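Local coordinates for protein beta-L-arabinobiosidase (PDB 5MQR) that probably hydrolyses glycosidic bonds in plant pectin, acting as a beta-L-arabinobiosidase and possibly as a sialidase, at residues 462-467 and 564-569; 124-129 and 214-219. One frame throughout, in Å; residues are numbered along the deposited sequence.

Contact 1 of 2, residues 462-467 and 564-569; sequences ERKIPA and IERIVF
An antiparallel strand pair with a classic beta bulge joins R463 and I465 to I567 and E565, inside the sialidase-like CBM domain. R463 and I567 form the hydrogen-bonded pair, with R463 N to I567 O at 2.8 Å and I567 N to R463 O at 3.1 Å. A further bond runs from I465 N to E565 O (2.8 Å). At the bulge E565 and R566 both face L492 of the next strand, which pairs with their backbones.

E462, R566 and E565 form a salt-bridge network. R566 NH1 meets the syn lone pair of E462 OE1 at 3.1 Å, in the guanidinium plane and almost straight (178°). The carboxylate of E462 is turned 29° from that plane, and its chain lies alongside V568 CG2. On the NE side, R566 NE bonds E565 OE2 at 2.9 Å, tilted from the guanidinium plane. Two carboxylates thus fix the rotation of this buried arginine. E565 CG sits between the backbone N and carbonyl carbon (chi1 55°), and the chain then bends to run beside K464. K464 NZ and E565 OE1 are joined by a water, and S46 OG bonds both side chains. The R566 side chain is about 6 Å from the bound sodium ion.

On the other face, beside R463 with its salt bridge to D417, I465 CD1 touches I567 CD1 at 3.9 Å, and both isoleucines pack on T609 and on strand 470-479 of the second sheet. Two sheets packed face to face through such residues are typical of a beta sandwich.

Contact 2 of 2, residues 124-129 and 214-219; sequences PPYKVP and NTDYPY
Over one face of the Y126 ring lie D216 OD2, 3.8 Å from Y126 CZ, and a water offset toward the rim; Y217 meets its edge. There Y217 CE2 lies 3.8 Å from Y126 CD2, and the two side chains run alongside each other in opposite senses. The ring also meets that of Y169. These loops belong to the N-terminal beta propeller: 124-129 follows the last strand of one four-stranded blade, and 214-219 that of the next.

Y126 CG is anti to the backbone N (chi1 -173°), which sends the ring across to the other loop. Its hydroxyl accepts a bond from D216 N at 3.0 Å (151° at the hydrogen). A water in the plane of the ring links Y126 OH to N214 O. A phenylalanine here would probably leave D216 N and this water without their shared partner.

The D216 carboxylate is held to the facing loop through water. One water donates to K127 O and D216 OD2, and the one over the ring connects K127 N to D216 OD2. Y217 OH reaches P124 CG at 3.3 Å. A last water lies 2.7 Å from Y217 OH and donates to P125 O at 2.8 Å.

How the contacts relate
Contact 2 comes first along the chain, and both its segments precede those of contact 1. Their centres are about 54 Å apart and their nearest atoms about 38 Å, so they do not touch. Contact 2 lies at the surface of the N-terminal beta propeller, in loops that follow strands 120-123 and 202-206 of two separate sheets. Contact 1 is buried in the sialidase-like CBM domain, between neighbouring strands 460-468 and 564-570 of a ten-stranded sheet. That sheet also takes in strand 52-57, which precedes contact 2, and strands 387-393 and 397-403, which follow it. The chain therefore passes through this sheet early, runs out through the propeller and returns, tying the two regions together.

Contact 1 of 2, residues 462-467 and 564-569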
ATOM      1  N   GLU A 462     -18.747   6.474  -3.844  1.00 26.00           N
ATOM      2  CA  GLU A 462     -17.519   7.268  -3.893  1.00 26.55           C
ATOM      3  C   GLU A 462     -16.436   6.400  -4.536  1.00 25.93           C
ATOM      4  O   GLU A 462     -16.222   5.260  -4.115  1.00 24.84           O
ATOM      5  CB  GLU A 462     -16.968   7.693  -2.515  1.00 28.42           C
ATOM      6  CG  GLU A 462     -17.926   8.232  -1.475  1.00 31.68           C
ATOM      7  CD  GLU A 462     -17.291   9.140  -0.393  1.00 33.85           C
ATOM      8  OE1 GLU A 462     -16.061   9.188  -0.236  1.00 33.75           O
ATOM      9  OE2 GLU A 462     -18.059   9.874   0.303  1.00 39.14           O
ATOM     10  N   ARG A 463     -15.741   6.947  -5.529  1.00 25.33           N
ATOM     11  CA  ARG A 463     -14.558   6.292  -6.107  1.00 25.17           C
ATOM     12  C   ARG A 463     -13.309   7.013  -5.606  1.00 24.39           C
ATOM     13  O   ARG A 463     -13.031   8.153  -6.001  1.00 23.60           O
ATOM     14  CB  ARG A 463     -14.612   6.290  -7.644  1.00 24.86           C
ATOM     15  CG  ARG A 463     -13.491   5.549  -8.332  1.00 24.76           C
ATOM     16  CD  ARG A 463     -13.446   4.088  -7.938  1.00 24.73           C
ATOM     17  NE  ARG A 463     -12.688   3.210  -8.835  1.00 24.30           N
ATOM     18  CZ  ARG A 463     -11.388   2.922  -8.737  1.00 24.31           C
ATOM     19  NH1 ARG A 463     -10.611   3.472  -7.805  1.00 24.65           N
ATOM     20  NH2 ARG A 463     -10.848   2.061  -9.586  1.00 23.91           N
ATOM     21  N   LYS A 464     -12.582   6.366  -4.704  1.00 24.08           N
ATOM     22  CA  LYS A 464     -11.297   6.890  -4.277  1.00 24.42           C
ATOM     23  C   LYS A 464     -10.220   6.621  -5.353  1.00 23.48           C
ATOM     24  O   LYS A 464     -10.152   5.536  -5.914  1.00 23.30           O
ATOM     25  CB  LYS A 464     -10.905   6.284  -2.939  1.00 25.30           C
ATOM     26  CG  LYS A 464      -9.876   7.106  -2.208  1.00 26.63           C
ATOM     27  CD  LYS A 464      -9.899   6.833  -0.705  1.00 27.14           C
ATOM     28  CE  LYS A 464      -9.035   7.861  -0.030  1.00 26.92           C
ATOM     29  NZ  LYS A 464      -8.901   7.563   1.407  1.00 27.38           N
ATOM     30  N   ILE A 465      -9.423   7.633  -5.661  1.00 23.06           N
ATOM     31  CA  ILE A 465      -8.370   7.546  -6.686  1.00 22.49           C
ATOM     32  C   ILE A 465      -7.084   8.139  -6.117  1.00 21.98           C
ATOM     33  O   ILE A 465      -7.133   8.801  -5.076  1.00 21.68           O
ATOM     34  CB  ILE A 465      -8.764   8.304  -7.959  1.00 22.98           C
ATOM     35  CG1 ILE A 465      -9.092   9.756  -7.637  1.00 23.62           C
ATOM     36  CG2 ILE A 465      -9.934   7.611  -8.634  1.00 23.59           C
ATOM     37  CD1 ILE A 465      -9.063  10.654  -8.834  1.00 24.38           C
ATOM     38  N   PRO A 466      -5.932   7.914  -6.790  1.00 21.23           N
ATOM     39  CA  PRO A 466      -4.698   8.572  -6.343  1.00 21.12           C
ATOM     40  C   PRO A 466      -4.855  10.093  -6.339  1.00 21.16           C
ATOM     41  O   PRO A 466      -5.370  10.661  -7.301  1.00 20.86           O
ATOM     42  CB  PRO A 466      -3.646   8.140  -7.386  1.00 20.72           C
ATOM     43  CG  PRO A 466      -4.210   6.931  -8.032  1.00 21.13           C
ATOM     44  CD  PRO A 466      -5.714   7.107  -8.005  1.00 21.28           C
ATOM     45  N   ALA A 467      -4.443  10.700  -5.231  1.00 21.31           N
ATOM     46  CA  ALA A 467      -4.503  12.138  -5.022  1.00 22.24           C
ATOM     47  C   ALA A 467      -3.836  12.838  -6.193  1.00 22.65           C
ATOM     48  O   ALA A 467      -2.670  12.557  -6.479  1.00 22.68           O
ATOM     49  CB  ALA A 467      -3.797  12.492  -3.709  1.00 21.83           C
ATOM     50  N   ILE A 564      -7.141  16.260  -5.538  1.00 21.86           N
ATOM     51  CA  ILE A 564      -8.435  15.621  -5.564  1.00 21.99           C
ATOM     52  C   ILE A 564      -8.219  14.129  -5.440  1.00 21.42           C
ATOM     53  O   ILE A 564      -7.440  13.548  -6.205  1.00 20.51           O
ATOM     54  CB  ILE A 564      -9.132  15.913  -6.895  1.00 22.21           C
ATOM     55  CG1 ILE A 564      -9.338  17.422  -7.038  1.00 22.79           C
ATOM     56  CG2 ILE A 564     -10.448  15.132  -7.006  1.00 21.92           C
ATOM     57  CD1 ILE A 564      -9.063  17.910  -8.446  1.00 23.41           C
ATOM     58  N   GLU A 565      -8.903  13.512  -4.492  1.00 21.30           N
ATOM     59  CA  GLU A 565      -8.757  12.074  -4.266  1.00 21.81           C
ATOM     60  C   GLU A 565     -10.048  11.245  -4.408  1.00 22.30           C
ATOM     61  O   GLU A 565      -9.977  10.013  -4.334  1.00 22.12           O
ATOM     62  CB  GLU A 565      -8.157  11.820  -2.881  1.00 22.30           C
ATOM     63  CG  GLU A 565      -8.931  12.456  -1.730  1.00 22.90           C
ATOM     64  CD  GLU A 565      -8.846  11.649  -0.454  1.00 23.76           C
ATOM     65  OE1 GLU A 565      -7.706  11.263  -0.102  1.00 24.37           O
ATOM     66  OE2 GLU A 565      -9.902  11.438   0.204  1.00 23.29           O
ATOM     67  N   ARG A 566     -11.202  11.897  -4.563  1.00 22.24           N
ATOM     68  CA  ARG A 566     -12.490  11.208  -4.614  1.00 22.94           C
ATOM     69  C   ARG A 566     -13.474  11.865  -5.539  1.00 22.83           C
ATOM     70  O   ARG A 566     -13.558  13.092  -5.575  1.00 22.84           O
ATOM     71  CB  ARG A 566     -13.141  11.187  -3.248  1.00 23.25           C
ATOM     72  CG  ARG A 566     -12.653  10.074  -2.379  1.00 23.54           C
ATOM     73  CD  ARG A 566     -13.321  10.187  -1.039  1.00 23.81           C
ATOM     74  NE  ARG A 566     -12.741  11.245  -0.230  1.00 24.59           N
ATOM     75  CZ  ARG A 566     -13.300  11.763   0.863  1.00 24.73           C
ATOM     76  NH1 ARG A 566     -14.508  11.376   1.275  1.00 25.21           N
ATOM     77  NH2 ARG A 566     -12.637  12.684   1.540  1.00 25.20           N
ATOM     78  N   ILE A 567     -14.231  11.022  -6.240  1.00 22.50           N
ATOM     79  CA  ILE A 567     -15.422  11.431  -6.958  1.00 22.77           C
ATOM     80  C   ILE A 567     -16.608  10.753  -6.267  1.00 22.08           C
ATOM     81  O   ILE A 567     -16.579   9.555  -6.027  1.00 21.31           O
ATOM     82  CB  ILE A 567     -15.363  11.075  -8.468  1.00 23.60           C
ATOM     83  CG1 ILE A 567     -14.101  11.660  -9.116  1.00 24.58           C
ATOM     84  CG2 ILE A 567     -16.555  11.648  -9.216  1.00 24.32           C
ATOM     85  CD1 ILE A 567     -12.985  10.660  -9.181  1.00 25.19           C
ATOM     86  N   VAL A 568     -17.633  11.551  -5.947  1.00 22.32           N
ATOM     87  CA  VAL A 568     -18.796  11.152  -5.153  1.00 22.53           C
ATOM     88  C   VAL A 568     -20.041  11.365  -6.007  1.00 22.73           C
ATOM     89  O   VAL A 568     -20.199  12.421  -6.637  1.00 22.96           O
ATOM     90  CB  VAL A 568     -18.915  12.000  -3.855  1.00 23.18           C
ATOM     91  CG1 VAL A 568     -20.215  11.715  -3.101  1.00 23.58           C
ATOM     92  CG2 VAL A 568     -17.723  11.754  -2.937  1.00 23.23           C
ATOM     93  N   PHE A 569     -20.918  10.364  -6.029  1.00 22.64           N
ATOM     94  CA  PHE A 569     -22.194  10.443  -6.734  1.00 22.96           C
ATOM     95  C   PHE A 569     -23.254  10.220  -5.650  1.00 23.33           C
ATOM     96  O   PHE A 569     -23.263   9.154  -4.995  1.00 23.14           O
ATOM     97  CB  PHE A 569     -22.295   9.386  -7.847  1.00 22.91           C
ATOM     98  CG  PHE A 569     -21.191   9.448  -8.888  1.00 22.53           C
ATOM     99  CD1 PHE A 569     -19.930   8.968  -8.613  1.00 22.18           C
ATOM    100  CD2 PHE A 569     -21.444   9.922 -10.160  1.00 23.05           C
ATOM    101  CE1 PHE A 569     -18.920   9.006  -9.564  1.00 22.52           C
ATOM    102  CE2 PHE A 569     -20.451   9.956 -11.127  1.00 23.25           C
ATOM    103  CZ  PHE A 569     -19.188   9.490 -10.839  1.00 22.81           C
TER
HETATM  104  O   HOH W   1      -7.057   9.950   2.052  1.00 23.68           O

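Contact 2 of 2, residues 124-129 and 214-219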
ATOM      1  N   PRO A 124     -38.678 -13.207  23.071  1.00 31.48           N
ATOM      2  CA  PRO A 124     -39.874 -12.387  23.041  1.00 32.01           C
ATOM      3  C   PRO A 124     -40.087 -11.585  24.337  1.00 32.69           C
ATOM      4  O   PRO A 124     -39.366 -11.803  25.318  1.00 33.18           O
ATOM      5  CB  PRO A 124     -40.994 -13.441  22.880  1.00 32.53           C
ATOM      6  CG  PRO A 124     -40.507 -14.619  23.620  1.00 32.61           C
ATOM      7  CD  PRO A 124     -38.995 -14.580  23.538  1.00 32.29           C
ATOM      8  N   PRO A 125     -41.088 -10.677  24.347  1.00 32.73           N
ATOM      9  CA  PRO A 125     -41.481  -9.960  25.572  1.00 33.03           C
ATOM     10  C   PRO A 125     -41.717 -10.911  26.747  1.00 33.63           C
ATOM     11  O   PRO A 125     -42.304 -11.989  26.562  1.00 33.49           O
ATOM     12  CB  PRO A 125     -42.792  -9.282  25.170  1.00 33.16           C
ATOM     13  CG  PRO A 125     -42.686  -9.103  23.692  1.00 32.66           C
ATOM     14  CD  PRO A 125     -41.931 -10.298  23.198  1.00 32.72           C
ATOM     15  N   TYR A 126     -41.256 -10.504  27.926  1.00 33.91           N
ATOM     16  CA  TYR A 126     -41.295 -11.333  29.131  1.00 34.91           C
ATOM     17  C   TYR A 126     -42.023 -10.589  30.235  1.00 35.89           C
ATOM     18  O   TYR A 126     -41.793  -9.411  30.443  1.00 35.56           O
ATOM     19  CB  TYR A 126     -39.866 -11.654  29.563  1.00 34.53           C
ATOM     20  CG  TYR A 126     -39.730 -12.641  30.704  1.00 35.35           C
ATOM     21  CD1 TYR A 126     -39.917 -12.236  32.041  1.00 35.50           C
ATOM     22  CD2 TYR A 126     -39.384 -13.987  30.460  1.00 35.42           C
ATOM     23  CE1 TYR A 126     -39.801 -13.144  33.092  1.00 36.20           C
ATOM     24  CE2 TYR A 126     -39.252 -14.897  31.510  1.00 36.04           C
ATOM     25  CZ  TYR A 126     -39.469 -14.474  32.823  1.00 36.32           C
ATOM     26  OH  TYR A 126     -39.332 -15.346  33.862  1.00 36.14           O
ATOM     27  N   LYS A 127     -42.887 -11.291  30.956  1.00 38.21           N
ATOM     28  CA  LYS A 127     -43.645 -10.703  32.064  1.00 39.90           C
ATOM     29  C   LYS A 127     -42.827 -10.562  33.318  1.00 38.74           C
ATOM     30  O   LYS A 127     -42.375 -11.549  33.861  1.00 38.03           O
ATOM     31  CB  LYS A 127     -44.876 -11.551  32.390  1.00 42.97           C
ATOM     32  CG  LYS A 127     -46.037 -11.238  31.471  1.00 45.73           C
ATOM     33  CD  LYS A 127     -47.063 -12.375  31.310  1.00 48.81           C
ATOM     34  CE  LYS A 127     -47.439 -12.532  29.820  1.00 50.76           C
ATOM     35  NZ  LYS A 127     -48.841 -13.004  29.623  1.00 53.11           N
ATOM     36  N   VAL A 128     -42.658  -9.329  33.781  1.00 38.26           N
ATOM     37  CA  VAL A 128     -42.126  -9.074  35.120  1.00 38.72           C
ATOM     38  C   VAL A 128     -43.203  -9.577  36.083  1.00 40.28           C
ATOM     39  O   VAL A 128     -44.381  -9.261  35.871  1.00 41.43           O
ATOM     40  CB  VAL A 128     -41.883  -7.574  35.374  1.00 38.01           C
ATOM     41  CG1 VAL A 128     -41.347  -7.344  36.783  1.00 38.40           C
ATOM     42  CG2 VAL A 128     -40.935  -7.001  34.334  1.00 36.76           C
ATOM     43  N   PRO A 129     -42.841 -10.386  37.107  1.00 41.08           N
ATOM     44  CA  PRO A 129     -43.936 -10.869  37.962  1.00 42.19           C
ATOM     45  C   PRO A 129     -44.657  -9.718  38.701  1.00 42.53           C
ATOM     46  O   PRO A 129     -44.000  -8.793  39.200  1.00 42.38           O
ATOM     47  CB  PRO A 129     -43.252 -11.840  38.950  1.00 42.54           C
ATOM     48  CG  PRO A 129     -41.847 -11.976  38.528  1.00 41.64           C
ATOM     49  CD  PRO A 129     -41.527 -10.887  37.546  1.00 41.08           C
ATOM     50  N   ASN A 214     -40.149 -19.351  40.052  1.00 44.64           N
ATOM     51  CA  ASN A 214     -40.832 -18.081  39.711  1.00 43.75           C
ATOM     52  C   ASN A 214     -40.422 -17.444  38.346  1.00 42.44           C
ATOM     53  O   ASN A 214     -40.601 -16.241  38.133  1.00 41.88           O
ATOM     54  CB  ASN A 214     -40.662 -17.068  40.860  1.00 43.24           C
ATOM     55  CG  ASN A 214     -39.223 -16.600  41.040  1.00 42.67           C
ATOM     56  OD1 ASN A 214     -38.343 -16.848  40.218  1.00 42.03           O
ATOM     57  ND2 ASN A 214     -38.981 -15.914  42.129  1.00 42.91           N
ATOM     58  N   THR A 215     -39.866 -18.248  37.448  1.00 41.98           N
ATOM     59  CA  THR A 215     -39.540 -17.820  36.096  1.00 41.01           C
ATOM     60  C   THR A 215     -40.278 -18.682  35.072  1.00 41.10           C
ATOM     61  O   THR A 215     -40.727 -19.791  35.379  1.00 40.91           O
ATOM     62  CB  THR A 215     -38.028 -17.870  35.839  1.00 40.86           C
ATOM     63  OG1 THR A 215     -37.504 -19.145  36.228  1.00 41.91           O
ATOM     64  CG2 THR A 215     -37.321 -16.780  36.621  1.00 40.71           C
ATOM     65  N   ASP A 216     -40.389 -18.155  33.853  1.00 40.64           N
ATOM     66  CA  ASP A 216     -41.295 -18.684  32.828  1.00 40.87           C
ATOM     67  C   ASP A 216     -40.624 -19.510  31.731  1.00 40.37           C
ATOM     68  O   ASP A 216     -41.271 -19.869  30.760  1.00 40.57           O
ATOM     69  CB  ASP A 216     -42.070 -17.521  32.200  1.00 41.11           C
ATOM     70  CG  ASP A 216     -42.928 -16.777  33.210  1.00 42.12           C
ATOM     71  OD1 ASP A 216     -43.455 -17.424  34.134  1.00 44.49           O
ATOM     72  OD2 ASP A 216     -43.089 -15.548  33.081  1.00 42.45           O
ATOM     73  N   TYR A 217     -39.333 -19.794  31.875  1.00 39.69           N
ATOM     74  CA  TYR A 217     -38.635 -20.745  31.013  1.00 39.42           C
ATOM     75  C   TYR A 217     -37.796 -21.639  31.919  1.00 39.51           C
ATOM     76  O   TYR A 217     -37.326 -21.184  32.946  1.00 39.44           O
ATOM     77  CB  TYR A 217     -37.711 -20.033  30.021  1.00 38.74           C
ATOM     78  CG  TYR A 217     -38.413 -19.143  29.028  1.00 38.41           C
ATOM     79  CD1 TYR A 217     -39.355 -19.662  28.130  1.00 39.05           C
ATOM     80  CD2 TYR A 217     -38.147 -17.781  28.982  1.00 37.70           C
ATOM     81  CE1 TYR A 217     -40.018 -18.831  27.219  1.00 38.74           C
ATOM     82  CE2 TYR A 217     -38.783 -16.945  28.071  1.00 37.83           C
ATOM     83  CZ  TYR A 217     -39.722 -17.461  27.190  1.00 38.26           C
ATOM     84  OH  TYR A 217     -40.347 -16.608  26.287  1.00 37.76           O
ATOM     85  N   PRO A 218     -37.598 -22.912  31.543  1.00 39.82           N
ATOM     86  CA  PRO A 218     -36.820 -23.758  32.453  1.00 40.08           C
ATOM     87  C   PRO A 218     -35.331 -23.434  32.483  1.00 39.06           C
ATOM     88  O   PRO A 218     -34.797 -22.733  31.607  1.00 38.20           O
ATOM     89  CB  PRO A 218     -37.095 -25.193  31.960  1.00 40.92           C
ATOM     90  CG  PRO A 218     -37.629 -25.051  30.568  1.00 40.74           C
ATOM     91  CD  PRO A 218     -38.216 -23.676  30.438  1.00 40.16           C
ATOM     92  N   TYR A 219     -34.681 -23.913  33.531  1.00 39.40           N
ATOM     93  CA  TYR A 219     -33.239 -23.792  33.677  1.00 38.99           C
ATOM     94  C   TYR A 219     -32.538 -24.680  32.645  1.00 38.58           C
ATOM     95  O   TYR A 219     -33.011 -25.769  32.324  1.00 38.73           O
ATOM     96  CB  TYR A 219     -32.856 -24.187  35.092  1.00 40.14           C
ATOM     97  CG  TYR A 219     -31.419 -23.964  35.475  1.00 40.20           C
ATOM     98  CD1 TYR A 219     -30.836 -22.714  35.375  1.00 39.49           C
ATOM     99  CD2 TYR A 219     -30.670 -25.004  36.001  1.00 41.23           C
ATOM    100  CE1 TYR A 219     -29.527 -22.513  35.755  1.00 40.19           C
ATOM    101  CE2 TYR A 219     -29.367 -24.819  36.390  1.00 41.62           C
ATOM    102  CZ  TYR A 219     -28.797 -23.581  36.270  1.00 41.26           C
ATOM    103  OH  TYR A 219     -27.490 -23.434  36.652  1.00 42.93           O
TER
HETATM  104  O   HOH W   2     -41.099 -14.371  27.517  1.00 44.92           O
HETATM  105  O   HOH W   3     -40.447 -14.372  36.057  1.00 32.40           O
HETATM  106  O   HOH W   4     -42.932 -13.722  34.962  1.00 35.99           O
HETATM  107  O   HOH W   5     -42.997 -14.258  30.585  1.00 40.80           O